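Local coordinates for FdxN element excision controlling factor XisI (PDB 2NVM), which probably takes part, with XisF and XisH, in excising the fdxN element during site-specific recombination of nitrogen-fixation genes in cyanobacteria, at residues Y8-T11 with I12-I16; Q77-G81 with K82-E86; L92-V95 with D96-V100; H113-S116 with K117-L120. All coordinates share one frame; numbering follows the deposited sequence.

Interaction 1 (Y8-T11 with I12-I16); sequences YRHT and IQEII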
loop_
_atom_site.group_PDB
_atom_site.type_symbol
_atom_site.label_atom_id
_atom_site.label_comp_id
_atom_site.label_asym_id
_atom_site.label_seq_id
_atom_site.Cartn_x
_atom_site.Cartn_y
_atom_site.Cartn_z
ATOM N N TYR B 8 0.467 -2.363 19.422
ATOM C CA TYR B 8 -0.355 -2.572 18.213
ATOM C C TYR B 8 0.483 -2.520 16.936
ATOM O O TYR B 8 0.260 -3.330 16.039
ATOM C CB TYR B 8 -1.505 -1.543 18.149
ATOM C CG TYR B 8 -2.700 -1.792 19.054
ATOM C CD1 TYR B 8 -2.605 -2.544 20.256
ATOM C CD2 TYR B 8 -3.934 -1.162 18.778
ATOM C CE1 TYR B 8 -3.713 -2.726 21.095
ATOM C CE2 TYR B 8 -5.059 -1.343 19.633
ATOM C CZ TYR B 8 -4.928 -2.126 20.785
ATOM O OH TYR B 8 -5.981 -2.322 21.645
ATOM N N ARG B 9 1.425 -1.568 16.863
ATOM C CA ARG B 9 2.358 -1.436 15.721
ATOM C C ARG B 9 3.212 -2.691 15.567
ATOM O O ARG B 9 3.251 -3.273 14.493
ATOM C CB ARG B 9 3.284 -0.211 15.857
ATOM C CG ARG B 9 2.621 1.123 15.585
ATOM C CD ARG B 9 3.658 2.220 15.644
ATOM N NE ARG B 9 3.131 3.529 15.246
ATOM C CZ ARG B 9 2.601 4.466 16.046
ATOM N NH1 ARG B 9 2.506 4.322 17.373
ATOM N NH2 ARG B 9 2.175 5.609 15.492
ATOM N N HIS B 10 3.865 -3.088 16.663
ATOM C CA HIS B 10 4.710 -4.302 16.731
ATOM C C HIS B 10 3.925 -5.553 16.331
ATOM O O HIS B 10 4.409 -6.342 15.513
ATOM C CB HIS B 10 5.304 -4.457 18.147
ATOM C CG HIS B 10 6.092 -5.719 18.367
ATOM N ND1 HIS B 10 7.401 -5.869 17.952
ATOM C CD2 HIS B 10 5.769 -6.870 19.011
ATOM C CE1 HIS B 10 7.840 -7.067 18.306
ATOM N NE2 HIS B 10 6.872 -7.692 18.953
ATOM N N THR B 11 2.711 -5.683 16.880
ATOM C CA THR B 11 1.825 -6.824 16.625
ATOM C C THR B 11 1.472 -6.963 15.146
ATOM O O THR B 11 1.730 -8.006 14.550
ATOM C CB THR B 11 0.507 -6.735 17.477
ATOM O OG1 THR B 11 0.840 -6.717 18.864
ATOM C CG2 THR B 11 -0.433 -7.926 17.238
ATOM N N ILE B 12 0.964 -5.893 14.549
ATOM C CA ILE B 12 0.520 -5.953 13.150
ATOM C C ILE B 12 1.725 -6.051 12.171
ATOM O O ILE B 12 1.588 -6.688 11.130
ATOM C CB ILE B 12 -0.688 -4.940 12.807
ATOM C CG1 ILE B 12 -0.251 -3.659 12.155
ATOM C CG2 ILE B 12 -1.676 -4.781 13.965
ATOM C CD1 ILE B 12 0.008 -3.892 10.687
ATOM N N GLN B 13 2.887 -5.483 12.514
ATOM C CA GLN B 13 4.104 -5.635 11.685
ATOM C C GLN B 13 4.623 -7.079 11.718
ATOM O O GLN B 13 5.019 -7.615 10.681
ATOM C CB GLN B 13 5.196 -4.648 12.087
ATOM C CG GLN B 13 4.818 -3.228 11.697
ATOM C CD GLN B 13 5.801 -2.207 12.193
ATOM O OE1 GLN B 13 5.473 -1.377 13.055
ATOM N NE2 GLN B 13 7.037 -2.283 11.687
ATOM N N GLU B 14 4.583 -7.695 12.904
ATOM C CA GLU B 14 4.967 -9.089 13.102
ATOM C C GLU B 14 3.979 -10.001 12.348
ATOM O O GLU B 14 4.407 -10.962 11.727
ATOM C CB GLU B 14 4.992 -9.426 14.607
ATOM C CG GLU B 14 5.650 -10.747 15.000
ATOM C CD GLU B 14 5.555 -11.057 16.514
ATOM O OE1 GLU B 14 6.439 -11.791 17.018
ATOM O OE2 GLU B 14 4.613 -10.572 17.202
ATOM N N ILE B 15 2.674 -9.687 12.396
ATOM C CA ILE B 15 1.638 -10.471 11.693
ATOM C C ILE B 15 1.798 -10.395 10.156
ATOM O O ILE B 15 1.854 -11.437 9.489
ATOM C CB ILE B 15 0.187 -10.036 12.110
ATOM C CG1 ILE B 15 -0.140 -10.497 13.534
ATOM C CG2 ILE B 15 -0.890 -10.629 11.181
ATOM C CD1 ILE B 15 -1.389 -9.819 14.117
ATOM N N ILE B 16 1.888 -9.174 9.622
ATOM C CA ILE B 16 1.999 -8.956 8.159
ATOM C C ILE B 16 3.251 -9.662 7.572
ATOM O O ILE B 16 3.133 -10.378 6.573
ATOM C CB ILE B 16 1.838 -7.433 7.756
ATOM C CG1 ILE B 16 1.392 -7.306 6.286
ATOM C CG2 ILE B 16 3.102 -6.622 8.070
ATOM C CD1 ILE B 16 1.162 -5.868 5.795
#
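Two successive turns of helix 4-23 show how an alpha-helix pairs residues four apart, here most clearly Thr11 with Ile15. The backbone supplies the frame: Ile12 N, Gln13 N, Glu14 N and Ile15 N bond to the carbonyls of Tyr8, Arg9, His10 and Thr11, the last from Ile15 N to Thr11 O at 2.9 Å. On this frame the side chains of Thr11 and Ile15 run side by side in the same direction, and Thr11 CG2 meets Ile15 CD1 at 3.8 Å. With OG1 lying beside its own backbone N (chi1 -60°), Thr11 turns its methyl to Ile15 while the hydroxyl bonds to His7 O, one turn back. Ile12 is packed tightly, its CG2 only 3.2 Å from Tyr8 O and its chi1, 99°, well off a staggered position. On the exposed side, His10 NE2 and Glu14 OE2 stand 4.1 Å apart, too far for a hydrogen bond, with the ring and carboxylate planes turned 48° against each other. Tyr8 OH reaches Asp107 and Arg9 NE makes a salt bridge with Asp54, while Ile12 rests on Leu76 of strand 67-79. Such a division between apolar and polar sides is characteristic of an amphipathic helix laid on a beta-sheet.

Interaction 2 (Q77-G81 with K82-E86); sequences QIQNG and KIWIE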
loop_
_atom_site.group_PDB
_atom_site.type_symbol
_atom_site.label_atom_id
_atom_site.label_comp_id
_atom_site.label_asym_id
_atom_site.label_seq_id
_atom_site.Cartn_x
_atom_site.Cartn_y
_atom_site.Cartn_z
ATOM N N GLN B 77 -4.343 -0.825 8.679
ATOM C CA GLN B 77 -4.009 0.512 9.158
ATOM C C GLN B 77 -4.476 0.701 10.614
ATOM O O GLN B 77 -5.428 0.047 11.049
ATOM C CB GLN B 77 -4.527 1.646 8.254
ATOM C CG GLN B 77 -6.039 1.765 8.127
ATOM C CD GLN B 77 -6.578 3.113 7.677
ATOM O OE1 GLN B 77 -5.848 4.090 7.454
ATOM N NE2 GLN B 77 -7.900 3.183 7.599
ATOM N N ILE B 78 -3.771 1.565 11.347
ATOM C CA ILE B 78 -4.113 1.924 12.714
ATOM C C ILE B 78 -4.666 3.341 12.572
ATOM O O ILE B 78 -3.960 4.227 12.085
ATOM C CB ILE B 78 -2.936 1.855 13.717
ATOM C CG1 ILE B 78 -2.217 0.484 13.637
ATOM C CG2 ILE B 78 -3.465 2.115 15.122
ATOM C CD1 ILE B 78 -1.011 0.357 14.526
ATOM N N GLN B 79 -5.930 3.522 12.962
ATOM C CA GLN B 79 -6.644 4.798 12.870
ATOM C C GLN B 79 -7.514 5.017 14.119
ATOM O O GLN B 79 -8.364 4.173 14.426
ATOM C CB GLN B 79 -7.508 4.771 11.621
ATOM C CG GLN B 79 -8.219 6.081 11.296
ATOM C CD GLN B 79 -8.887 6.064 9.924
ATOM O OE1 GLN B 79 -8.673 6.974 9.124
ATOM N NE2 GLN B 79 -9.664 5.009 9.630
ATOM N N ASN B 80 -7.292 6.142 14.812
ATOM C CA ASN B 80 -8.012 6.519 16.048
ATOM C C ASN B 80 -7.887 5.444 17.153
ATOM O O ASN B 80 -8.854 5.125 17.859
ATOM C CB ASN B 80 -9.483 6.867 15.731
ATOM C CG ASN B 80 -9.619 7.976 14.676
ATOM O OD1 ASN B 80 -8.892 8.983 14.712
ATOM N ND2 ASN B 80 -10.566 7.799 13.742
ATOM N N GLY B 81 -6.675 4.896 17.277
ATOM C CA GLY B 81 -6.368 3.850 18.245
ATOM C C GLY B 81 -6.958 2.477 17.970
ATOM O O GLY B 81 -7.004 1.663 18.890
ATOM N N LYS B 82 -7.402 2.210 16.733
ATOM C CA LYS B 82 -7.978 0.902 16.346
ATOM C C LYS B 82 -7.334 0.362 15.074
ATOM O O LYS B 82 -6.924 1.139 14.211
ATOM C CB LYS B 82 -9.499 0.986 16.196
ATOM C CG LYS B 82 -10.180 1.376 17.503
ATOM C CD LYS B 82 -11.688 1.198 17.483
ATOM C CE LYS B 82 -12.289 1.588 18.833
ATOM N NZ LYS B 82 -13.733 1.271 18.904
ATOM N N ILE B 83 -7.263 -0.969 14.980
ATOM C CA ILE B 83 -6.683 -1.693 13.850
ATOM C C ILE B 83 -7.813 -1.930 12.853
ATOM O O ILE B 83 -8.810 -2.548 13.191
ATOM C CB ILE B 83 -6.037 -3.044 14.305
ATOM C CG1 ILE B 83 -4.852 -2.759 15.263
ATOM C CG2 ILE B 83 -5.586 -3.886 13.107
ATOM C CD1 ILE B 83 -4.277 -3.970 15.931
ATOM N N TRP B 84 -7.636 -1.424 11.634
ATOM C CA TRP B 84 -8.586 -1.569 10.528
ATOM C C TRP B 84 -8.026 -2.604 9.574
ATOM O O TRP B 84 -6.961 -2.376 9.036
ATOM C CB TRP B 84 -8.746 -0.245 9.783
ATOM C CG TRP B 84 -9.589 0.730 10.474
ATOM C CD1 TRP B 84 -9.302 1.415 11.614
ATOM C CD2 TRP B 84 -10.881 1.150 10.060
ATOM N NE1 TRP B 84 -10.355 2.229 11.957
ATOM C CE2 TRP B 84 -11.337 2.099 11.012
ATOM C CE3 TRP B 84 -11.710 0.815 8.973
ATOM C CZ2 TRP B 84 -12.604 2.721 10.912
ATOM C CZ3 TRP B 84 -12.956 1.428 8.857
ATOM C CH2 TRP B 84 -13.397 2.382 9.827
ATOM N N ILE B 85 -8.721 -3.727 9.395
ATOM C CA ILE B 85 -8.333 -4.771 8.429
ATOM C C ILE B 85 -9.136 -4.397 7.176
ATOM O O ILE B 85 -10.340 -4.666 7.096
ATOM C CB ILE B 85 -8.623 -6.204 8.898
ATOM C CG1 ILE B 85 -8.004 -6.468 10.290
ATOM C CG2 ILE B 85 -8.106 -7.199 7.841
ATOM C CD1 ILE B 85 -8.297 -7.861 10.851
ATOM N N GLU B 86 -8.463 -3.710 6.247
ATOM C CA GLU B 86 -9.054 -3.245 4.976
ATOM C C GLU B 86 -9.086 -4.322 3.888
ATOM O O GLU B 86 -9.887 -4.247 2.985
ATOM C CB GLU B 86 -8.276 -2.042 4.443
ATOM C CG GLU B 86 -8.100 -0.837 5.403
ATOM C CD GLU B 86 -9.354 -0.041 5.713
ATOM O OE1 GLU B 86 -10.490 -0.471 5.452
ATOM O OE2 GLU B 86 -9.213 1.048 6.288
#
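Glu86 OE2 is gripped by two groups, Gln77 NE2 of the facing strand at 2.8 Å, in a bond weakened by its bend (124°), and Arg46 of the second subunit, which forms a salt bridge with it. The other oxygen, OE1, has a salt bridge to Arg68 of that same subunit, so the carboxylate ties the two chains together. Gln77 reaches it because its CG sits between backbone N and carbonyl carbon (chi1 64°), with the chain extended beyond; its OE1 is held by Gln55, which fixes the turn of the amide. Behind these side chains lies the antiparallel hairpin of strands 67-79 and 82-87. Gln77 and Trp84 form a hydrogen-bonded pair, with Trp84 N 2.7 Å from Gln77 O, and the chain reverses through a type I' turn from Gln79 to Lys82, Asn80 and Gly81 both having positive phi. Gln79 N bonds to Lys82 O at 2.9 Å. On the same face as Gln77, the Trp84 indole carries two amides over one of its own faces: Gln79 NE2, 3.6 Å above the plane, and Gln77 NE2, 4.0 Å above it, each offset toward the rim. Both amide planes stand steeply to the ring. Were Trp84 an alanine, a gap would probably open beneath these two amides, and the Gln79 side chain would be held less firmly. The indole NE1 is buried without any hydrogen-bond partner. Ile78 and Ile83, the non-hydrogen-bonded pair, point to the other face, their CG1 atoms 4.5 Å apart.

Interaction 3 (L92-V95 with D96-V100); sequences LAIV and DEMLV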
loop_
_atom_site.group_PDB
_atom_site.type_symbol
_atom_site.label_atom_id
_atom_site.label_comp_id
_atom_site.label_asym_id
_atom_site.label_seq_id
_atom_site.Cartn_x
_atom_site.Cartn_y
_atom_site.Cartn_z
ATOM N N LEU B 92 -9.612 -14.566 7.995
ATOM C CA LEU B 92 -9.574 -14.107 9.389
ATOM C C LEU B 92 -8.585 -14.822 10.328
ATOM O O LEU B 92 -8.657 -14.621 11.533
ATOM C CB LEU B 92 -11.004 -13.967 9.992
ATOM C CG LEU B 92 -11.919 -12.944 9.296
ATOM C CD1 LEU B 92 -13.280 -12.966 9.972
ATOM C CD2 LEU B 92 -11.332 -11.515 9.296
ATOM N N ALA B 93 -7.622 -15.586 9.784
ATOM C CA ALA B 93 -6.562 -16.229 10.604
ATOM C C ALA B 93 -5.724 -15.165 11.345
ATOM O O ALA B 93 -5.295 -15.413 12.463
ATOM C CB ALA B 93 -5.654 -17.133 9.762
ATOM N N ILE B 94 -5.539 -13.987 10.728
ATOM C CA ILE B 94 -4.810 -12.858 11.344
ATOM C C ILE B 94 -5.517 -12.268 12.585
ATOM O O ILE B 94 -4.846 -11.692 13.427
ATOM C CB ILE B 94 -4.461 -11.699 10.332
ATOM C CG1 ILE B 94 -5.696 -10.949 9.812
ATOM C CG2 ILE B 94 -3.614 -12.225 9.147
ATOM C CD1 ILE B 94 -5.294 -9.772 8.906
ATOM N N VAL B 95 -6.852 -12.370 12.658
ATOM C CA VAL B 95 -7.628 -11.898 13.826
ATOM C C VAL B 95 -7.275 -12.711 15.075
ATOM O O VAL B 95 -7.123 -12.129 16.145
ATOM C CB VAL B 95 -9.163 -11.880 13.572
ATOM C CG1 VAL B 95 -9.958 -11.750 14.871
ATOM C CG2 VAL B 95 -9.513 -10.769 12.598
ATOM N N ASP B 96 -7.145 -14.034 14.917
ATOM C CA ASP B 96 -6.742 -14.938 15.997
ATOM C C ASP B 96 -5.387 -14.522 16.570
ATOM O O ASP B 96 -5.222 -14.480 17.786
ATOM C CB ASP B 96 -6.673 -16.405 15.524
ATOM C CG ASP B 96 -8.049 -16.992 15.206
ATOM O OD1 ASP B 96 -8.960 -16.894 16.060
ATOM O OD2 ASP B 96 -8.198 -17.594 14.115
ATOM N N GLU B 97 -4.451 -14.166 15.684
ATOM C CA GLU B 97 -3.119 -13.709 16.107
ATOM C C GLU B 97 -3.164 -12.400 16.909
ATOM O O GLU B 97 -2.443 -12.272 17.904
ATOM C CB GLU B 97 -2.137 -13.705 14.927
ATOM C CG GLU B 97 -1.937 -15.165 14.415
ATOM C CD GLU B 97 -0.729 -15.375 13.553
ATOM O OE1 GLU B 97 -0.315 -14.439 12.849
ATOM O OE2 GLU B 97 -0.190 -16.500 13.569
HETATM N N MSE B 98 -4.068 -11.495 16.537
HETATM C CA MSE B 98 -4.262 -10.218 17.252
HETATM C C MSE B 98 -4.867 -10.435 18.648
HETATM O O MSE B 98 -4.397 -9.822 19.607
HETATM C CB MSE B 98 -5.134 -9.247 16.448
HETATM C CG MSE B 98 -4.506 -8.780 15.149
HETATM SE SE MSE B 98 -5.780 -7.767 14.112
HETATM C CE MSE B 98 -4.752 -7.602 12.491
ATOM N N LEU B 99 -5.871 -11.315 18.750
ATOM C CA LEU B 99 -6.511 -11.661 20.038
ATOM C C LEU B 99 -5.522 -12.358 20.977
ATOM O O LEU B 99 -5.545 -12.088 22.174
ATOM C CB LEU B 99 -7.779 -12.511 19.854
ATOM C CG LEU B 99 -8.910 -11.876 19.036
ATOM C CD1 LEU B 99 -9.979 -12.923 18.813
ATOM C CD2 LEU B 99 -9.491 -10.615 19.668
ATOM N N VAL B 100 -4.681 -13.245 20.419
ATOM C CA VAL B 100 -3.577 -13.923 21.150
ATOM C C VAL B 100 -2.502 -12.898 21.606
ATOM O O VAL B 100 -1.812 -13.138 22.592
ATOM C CB VAL B 100 -2.956 -15.101 20.318
ATOM C CG1 VAL B 100 -1.664 -15.627 20.923
ATOM C CG2 VAL B 100 -3.968 -16.225 20.178
#
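Met98, a selenomethionine in the crystal, lies against the preceding turn of helix 93-100, the helix of a beta-alpha-beta unit between the parallel strands 82-87 and 108-110. Its CB meets Val95 O at 3.5 Å. CG, anti to the carbonyl carbon (chi1 -65°), passes Ile94 O at 3.4 Å, and the extended chain then carries SE past the same oxygen at 4.1 Å. At the tip, CE reaches Ile94 CD1 at 4.2 Å, an apolar touch that joins the two side chains on the inner side of the helix. The same pair is linked through the backbone, where Met98 N bonds to Ile94 O at 3.2 Å. Around this tip the sheet supplies Leu76, with Ile83 and Ile85 from the neighbouring strand, so the selenium end is sunk in an apolar layer. The carboxylate of Glu97 turns away from this layer, its OE2 making a salt bridge to Lys18 of helix 4-23. At the N-terminal end of the helix, backbone Ile94 N bonds to the hydroxyl of Thr90, which precedes it. One position beyond Met98, Leu99 N bonds to Val95 O at 3.0 Å. Val95 and Leu99 point the same way side by side, with Val95 CG1 touching Leu99 CD1 at 4.1 Å.

Interaction 4 (H113-S116 with K117-L120); sequences HHPS and KRGL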
loop_
_atom_site.group_PDB
_atom_site.type_symbol
_atom_site.label_atom_id
_atom_site.label_comp_id
_atom_site.label_asym_id
_atom_site.label_seq_id
_atom_site.Cartn_x
_atom_site.Cartn_y
_atom_site.Cartn_z
ATOM N N HIS B 113 -15.720 -5.321 5.532
ATOM C CA HIS B 113 -17.172 -5.538 5.715
ATOM C C HIS B 113 -17.829 -4.160 5.555
ATOM O O HIS B 113 -17.253 -3.176 5.933
ATOM C CB HIS B 113 -17.550 -6.117 7.077
ATOM C CG HIS B 113 -17.202 -7.559 7.256
ATOM N ND1 HIS B 113 -17.090 -8.438 6.200
ATOM C CD2 HIS B 113 -17.134 -8.314 8.376
ATOM C CE1 HIS B 113 -16.855 -9.651 6.663
ATOM N NE2 HIS B 113 -16.888 -9.605 7.981
ATOM N N HIS B 114 -19.004 -4.078 4.946
ATOM C CA HIS B 114 -19.738 -2.789 4.847
ATOM C C HIS B 114 -20.022 -2.269 6.286
ATOM O O HIS B 114 -20.280 -3.100 7.168
ATOM C CB HIS B 114 -21.051 -2.991 4.083
ATOM C CG HIS B 114 -21.803 -1.727 3.820
ATOM N ND1 HIS B 114 -22.756 -1.233 4.686
ATOM C CD2 HIS B 114 -21.741 -0.852 2.792
ATOM C CE1 HIS B 114 -23.247 -0.109 4.201
ATOM N NE2 HIS B 114 -22.655 0.140 3.047
ATOM N N PRO B 115 -19.937 -0.936 6.548
ATOM C CA PRO B 115 -20.210 -0.389 7.915
ATOM C C PRO B 115 -21.450 -0.950 8.633
ATOM O O PRO B 115 -21.365 -1.286 9.814
ATOM C CB PRO B 115 -20.357 1.109 7.651
ATOM C CG PRO B 115 -19.404 1.341 6.536
ATOM C CD PRO B 115 -19.562 0.161 5.625
ATOM N N SER B 116 -22.556 -1.075 7.896
ATOM C CA SER B 116 -23.813 -1.663 8.390
ATOM C C SER B 116 -23.780 -3.179 8.723
ATOM O O SER B 116 -24.744 -3.674 9.311
ATOM C CB SER B 116 -24.982 -1.412 7.411
ATOM O OG SER B 116 -24.860 -2.172 6.224
ATOM N N LYS B 117 -22.744 -3.903 8.285
ATOM C CA LYS B 117 -22.557 -5.343 8.546
ATOM C C LYS B 117 -21.706 -5.661 9.794
ATOM O O LYS B 117 -21.839 -6.745 10.348
ATOM C CB LYS B 117 -21.915 -5.996 7.302
ATOM C CG LYS B 117 -21.701 -7.515 7.317
ATOM C CD LYS B 117 -21.069 -7.978 6.008
ATOM C CE LYS B 117 -20.858 -9.482 6.022
ATOM N NZ LYS B 117 -20.221 -9.972 4.790
ATOM N N ARG B 118 -20.901 -4.698 10.249
ATOM C CA ARG B 118 -19.926 -4.870 11.350
ATOM C C ARG B 118 -20.442 -5.329 12.705
ATOM O O ARG B 118 -19.744 -6.060 13.404
ATOM C CB ARG B 118 -19.048 -3.629 11.496
ATOM C CG ARG B 118 -18.190 -3.441 10.298
ATOM C CD ARG B 118 -17.442 -2.151 10.315
ATOM N NE ARG B 118 -16.931 -1.883 8.978
ATOM C CZ ARG B 118 -16.441 -0.733 8.534
ATOM N NH1 ARG B 118 -16.346 0.323 9.324
ATOM N NH2 ARG B 118 -16.047 -0.639 7.265
ATOM N N GLY B 119 -21.658 -4.921 13.061
ATOM C CA GLY B 119 -22.284 -5.370 14.298
ATOM C C GLY B 119 -22.682 -6.849 14.307
ATOM O O GLY B 119 -22.949 -7.388 15.379
ATOM N N LEU B 120 -22.760 -7.488 13.123
ATOM C CA LEU B 120 -23.113 -8.918 12.981
ATOM C C LEU B 120 -21.984 -9.778 13.576
ATOM O O LEU B 120 -22.249 -10.762 14.267
ATOM C CB LEU B 120 -23.353 -9.312 11.506
ATOM C CG LEU B 120 -24.374 -10.422 11.164
ATOM C CD1 LEU B 120 -24.002 -10.976 9.785
ATOM C CD2 LEU B 120 -24.478 -11.573 12.155
HETATM O O HOH W 1 -18.271 -8.767 3.293
#
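His113 O draws two donors from one side chain: Arg118 NH2 at 3.1 Å, nearly along the C=O axis and in the guanidinium plane, and Arg118 NE in a weaker bond at 3.3 Å. The remaining nitrogen, NH1, bonds to Ile125 O and makes a salt bridge with Asp41 of the second subunit. The backbone between His113 and Arg118 turns tightly, Lys117 N bonding to His114 O at 2.8 Å across Pro115 and Ser116, whose torsions suit a type I turn. His114 ND1 accepts a bond from Ser116 N and lies 2.8 Å from Ser116 OG, which ties the imidazole to the turn, and its ring meets Trp63 of the second subunit edge to face. A water joins Lys117 NZ, whose proton it accepts at 2.7 Å, to His113 ND1. The fully extended Lys117 chain (chi1 -177°) brings CE over the His113 ring, 4.1 Å from its centroid, in a CH-pi contact, while Pro115 CA sits 3.7 Å above the centre of the Arg118 guanidinium. A leucine in place of Arg118 would probably leave Asp41 of the second subunit without its charged mate and His113 O without both side-chain donors. This loop follows strand 108-110 at the surface, and Arg118 NH1 reaches back to the indole of Trp84 on strand 82-87.

How the interactions relate
Interactions 1, 2 and 3 share one apolar layer between two helices and the sheet, whereas interaction 4 lies at the surface. Ile12 CG2 of interaction 1 meets Ile83 CD1 of interaction 2 at 3.4 Å, Ile15 packs on Met98 and Ile94 of interaction 3, and Ile85 rests on Val95 and Met98. Interactions 1 and 3 repeat helical backbone bonds with aliphatic pairs four apart; interaction 2 exchanges these for strand bonds, and its other face, mixing polar groups with the Trp84 indole, is turned to the second subunit. That face and interaction 4 both engage this subunit through charges, and they meet where Arg118 packs on Trp84. Interaction 4 holds its loop by a backbone turn and by side-chain bonds to the backbone.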